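Local coordinates for DPS family protein (Vibrio cholerae O1 biovar El Tor, PDB 3IQ1) that probably binds and oxidises iron within a ferritin-like shell of twelve subunits, as other members of the Dps family do, at residues B[39-45]-B[97-103]. Sequence-based numbering, arbitrary orientation.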
loop_
_atom_site.group_PDB
_atom_site.type_symbol
_atom_site.label_atom_id
_atom_site.label_comp_id
_atom_site.label_asym_id
_atom_site.label_seq_id
_atom_site.Cartn_x
_atom_site.Cartn_y
_atom_site.Cartn_z
ATOM N N GLY B 39 21.591 -16.284 -18.703
ATOM C CA GLY B 39 23.003 -16.604 -18.574
ATOM C C GLY B 39 23.824 -15.350 -18.248
ATOM O O GLY B 39 24.736 -15.365 -17.430
ATOM N N TYR B 40 23.534 -14.257 -18.932
ATOM C CA TYR B 40 24.282 -13.029 -18.675
ATOM C C TYR B 40 24.170 -12.603 -17.209
ATOM O O TYR B 40 25.172 -12.161 -16.600
ATOM C CB TYR B 40 23.818 -11.890 -19.576
ATOM C CG TYR B 40 23.902 -12.095 -21.094
ATOM C CD1 TYR B 40 24.752 -13.000 -21.674
ATOM C CD2 TYR B 40 23.138 -11.297 -21.947
ATOM C CE1 TYR B 40 24.814 -13.141 -23.079
ATOM C CE2 TYR B 40 23.189 -11.402 -23.299
ATOM C CZ TYR B 40 24.025 -12.325 -23.903
ATOM O OH TYR B 40 24.101 -12.457 -25.272
ATOM N N HIS B 41 22.944 -12.673 -16.675
ATOM C CA HIS B 41 22.629 -12.423 -15.264
ATOM C C HIS B 41 23.410 -13.300 -14.333
ATOM O O HIS B 41 24.017 -12.827 -13.389
ATOM C CB HIS B 41 21.114 -12.595 -15.090
ATOM C CG HIS B 41 20.624 -12.672 -13.689
ATOM N ND1 HIS B 41 20.577 -11.575 -12.835
ATOM C CD2 HIS B 41 20.045 -13.695 -13.021
ATOM C CE1 HIS B 41 20.029 -11.945 -11.691
ATOM N NE2 HIS B 41 19.718 -13.234 -11.763
ATOM N N TRP B 42 23.342 -14.607 -14.548
ATOM C CA TRP B 42 24.028 -15.562 -13.680
ATOM C C TRP B 42 25.522 -15.435 -13.699
ATOM O O TRP B 42 26.168 -15.588 -12.641
ATOM C CB TRP B 42 23.652 -16.995 -14.068
ATOM C CG TRP B 42 22.221 -17.345 -13.758
ATOM C CD1 TRP B 42 21.440 -16.835 -12.765
ATOM C CD2 TRP B 42 21.405 -18.249 -14.492
ATOM N NE1 TRP B 42 20.189 -17.359 -12.832
ATOM C CE2 TRP B 42 20.128 -18.238 -13.880
ATOM C CE3 TRP B 42 21.622 -19.056 -15.593
ATOM C CZ2 TRP B 42 19.097 -19.009 -14.327
ATOM C CZ3 TRP B 42 20.572 -19.853 -16.063
ATOM C CH2 TRP B 42 19.310 -19.796 -15.428
ATOM N N ASN B 43 26.098 -15.211 -14.884
ATOM C CA ASN B 43 27.540 -15.381 -15.092
ATOM C C ASN B 43 28.435 -14.142 -15.072
ATOM O O ASN B 43 29.656 -14.260 -15.158
ATOM C CB ASN B 43 27.789 -16.122 -16.385
ATOM C CG ASN B 43 27.126 -17.545 -16.389
ATOM O OD1 ASN B 43 27.139 -18.232 -15.350
ATOM N ND2 ASN B 43 26.577 -17.981 -17.546
ATOM N N ILE B 44 27.833 -12.984 -14.963
ATOM C CA ILE B 44 28.599 -11.733 -14.860
ATOM C C ILE B 44 29.584 -11.743 -13.676
ATOM O O ILE B 44 29.270 -12.233 -12.607
ATOM C CB ILE B 44 27.642 -10.517 -14.781
ATOM C CG1 ILE B 44 28.404 -9.189 -14.906
ATOM C CG2 ILE B 44 26.714 -10.533 -13.546
ATOM C CD1 ILE B 44 29.170 -8.900 -16.203
ATOM N N GLN B 45 30.785 -11.258 -13.918
ATOM C CA GLN B 45 31.845 -11.118 -12.930
ATOM C C GLN B 45 32.469 -9.750 -13.076
ATOM O O GLN B 45 32.362 -9.111 -14.141
ATOM C CB GLN B 45 32.969 -12.130 -13.198
ATOM C CG GLN B 45 32.579 -13.551 -13.167
ATOM C CD GLN B 45 33.744 -14.494 -13.564
ATOM O OE1 GLN B 45 34.901 -14.069 -13.702
ATOM N NE2 GLN B 45 33.432 -15.763 -13.718
ATOM N N HIS B 97 24.218 -18.211 -26.657
ATOM C CA HIS B 97 25.415 -17.483 -26.262
ATOM C C HIS B 97 25.681 -17.915 -24.849
ATOM O O HIS B 97 24.891 -17.612 -23.950
ATOM C CB HIS B 97 25.167 -15.978 -26.291
ATOM C CG HIS B 97 26.398 -15.159 -26.095
ATOM N ND1 HIS B 97 26.355 -13.785 -26.021
ATOM C CD2 HIS B 97 27.704 -15.503 -25.966
ATOM C CE1 HIS B 97 27.576 -13.315 -25.829
ATOM N NE2 HIS B 97 28.419 -14.334 -25.812
ATOM N N THR B 98 26.735 -18.679 -24.660
ATOM C CA THR B 98 27.058 -19.230 -23.344
ATOM C C THR B 98 28.423 -18.707 -22.870
ATOM O O THR B 98 29.280 -18.288 -23.658
ATOM C CB THR B 98 27.113 -20.743 -23.367
ATOM O OG1 THR B 98 28.021 -21.174 -24.402
ATOM C CG2 THR B 98 25.706 -21.381 -23.570
ATOM N N ASP B 99 28.599 -18.721 -21.560
ATOM C CA ASP B 99 29.854 -18.311 -20.913
ATOM C C ASP B 99 30.299 -16.902 -21.207
ATOM O O ASP B 99 31.495 -16.621 -21.354
ATOM C CB ASP B 99 30.903 -19.343 -21.238
ATOM C CG ASP B 99 30.478 -20.698 -20.771
ATOM O OD1 ASP B 99 30.224 -20.858 -19.548
ATOM O OD2 ASP B 99 30.400 -21.606 -21.615
ATOM N N SER B 100 29.311 -16.014 -21.282
ATOM C CA SER B 100 29.556 -14.590 -21.353
ATOM C C SER B 100 29.611 -14.082 -19.909
ATOM O O SER B 100 28.558 -13.972 -19.229
ATOM C CB SER B 100 28.481 -13.874 -22.149
ATOM O OG SER B 100 28.821 -12.496 -22.348
ATOM N N ILE B 101 30.819 -13.692 -19.496
ATOM C CA ILE B 101 31.080 -13.322 -18.099
ATOM C C ILE B 101 31.484 -11.854 -17.940
ATOM O O ILE B 101 31.772 -11.369 -16.813
ATOM C CB ILE B 101 32.163 -14.251 -17.466
ATOM C CG1 ILE B 101 33.556 -14.039 -18.119
ATOM C CG2 ILE B 101 31.666 -15.737 -17.490
ATOM C CD1 ILE B 101 34.730 -14.682 -17.356
ATOM N N ASP B 102 31.617 -11.142 -19.051
ATOM C CA ASP B 102 32.018 -9.754 -18.964
ATOM C C ASP B 102 30.914 -8.835 -19.481
ATOM O O ASP B 102 30.166 -9.182 -20.416
ATOM C CB ASP B 102 33.365 -9.511 -19.635
ATOM C CG ASP B 102 33.287 -9.449 -21.059
ATOM O OD1 ASP B 102 33.212 -10.575 -21.605
ATOM O OD2 ASP B 102 33.356 -8.290 -21.639
ATOM N N GLY B 103 30.785 -7.693 -18.825
ATOM C CA GLY B 103 29.771 -6.739 -19.147
ATOM C C GLY B 103 29.670 -6.391 -20.621
ATOM O O GLY B 103 28.569 -6.374 -21.176
HETATM O O HOH W 1 27.486 -11.676 -18.153
HETATM O O HOH W 2 26.723 -16.175 -19.981
HETATM O O HOH W 3 32.584 -7.501 -16.545
#
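Two direct hydrogen bonds fix the ends of this contact. Tyr-40 OH lies 2.7 Å from His-97 ND1, and either group may be the donor; the hydroxyl meets the edge of the imidazole, and the two ring planes are inclined at 81°. At the other end, Gln-45 N donates to Ile-101 O at 3.1 Å, just after Ile-44 departs from helical geometry. Between them the helix end spends its NH groups on its own turn, and two waters bridge to the loop. Water 1 donates to Tyr-40 O and Ser-100 O, both at 2.8 Å, joining two carbonyls that could not bond each other, while water 2 accepts from Asn-43 ND2 at 3.0 Å and Ser-100 N at 2.9 Å. Water 3 links Gln-45 O to Gly-103 N. A CA-H...O contact, Ile-101 CA to Asn-43 O at 3.4 Å, marks the closer approach near the helix end. Here Ile-101 packs its CG2 4.0 Å from Asn-43 CB, and Ile-44 CD1 reaches 3.3 Å from Gly-103 N, at the start of helix 103-131, where Asp-102 is the N-cap and Asp-102 OD1 hydrogen-bonds Ser-105 OG. Ser-100 CB rests 3.9 Å from Tyr-40 CE1, while Ser-100 OG hydrogen-bonds Ser-106 OG. Asp-99 OD1 forms a salt bridge with Arg-80 of a second subunit, whose His-83 also packs on Asn-43. The arrangement belongs to the ferritin-like four-helix bundle of Dps proteins: the last part of the connection between helices 49-76 and 103-131, after short helix 85-91, lies along the C-terminal end of helix 13-43, at a subunit interface of the dodecamer.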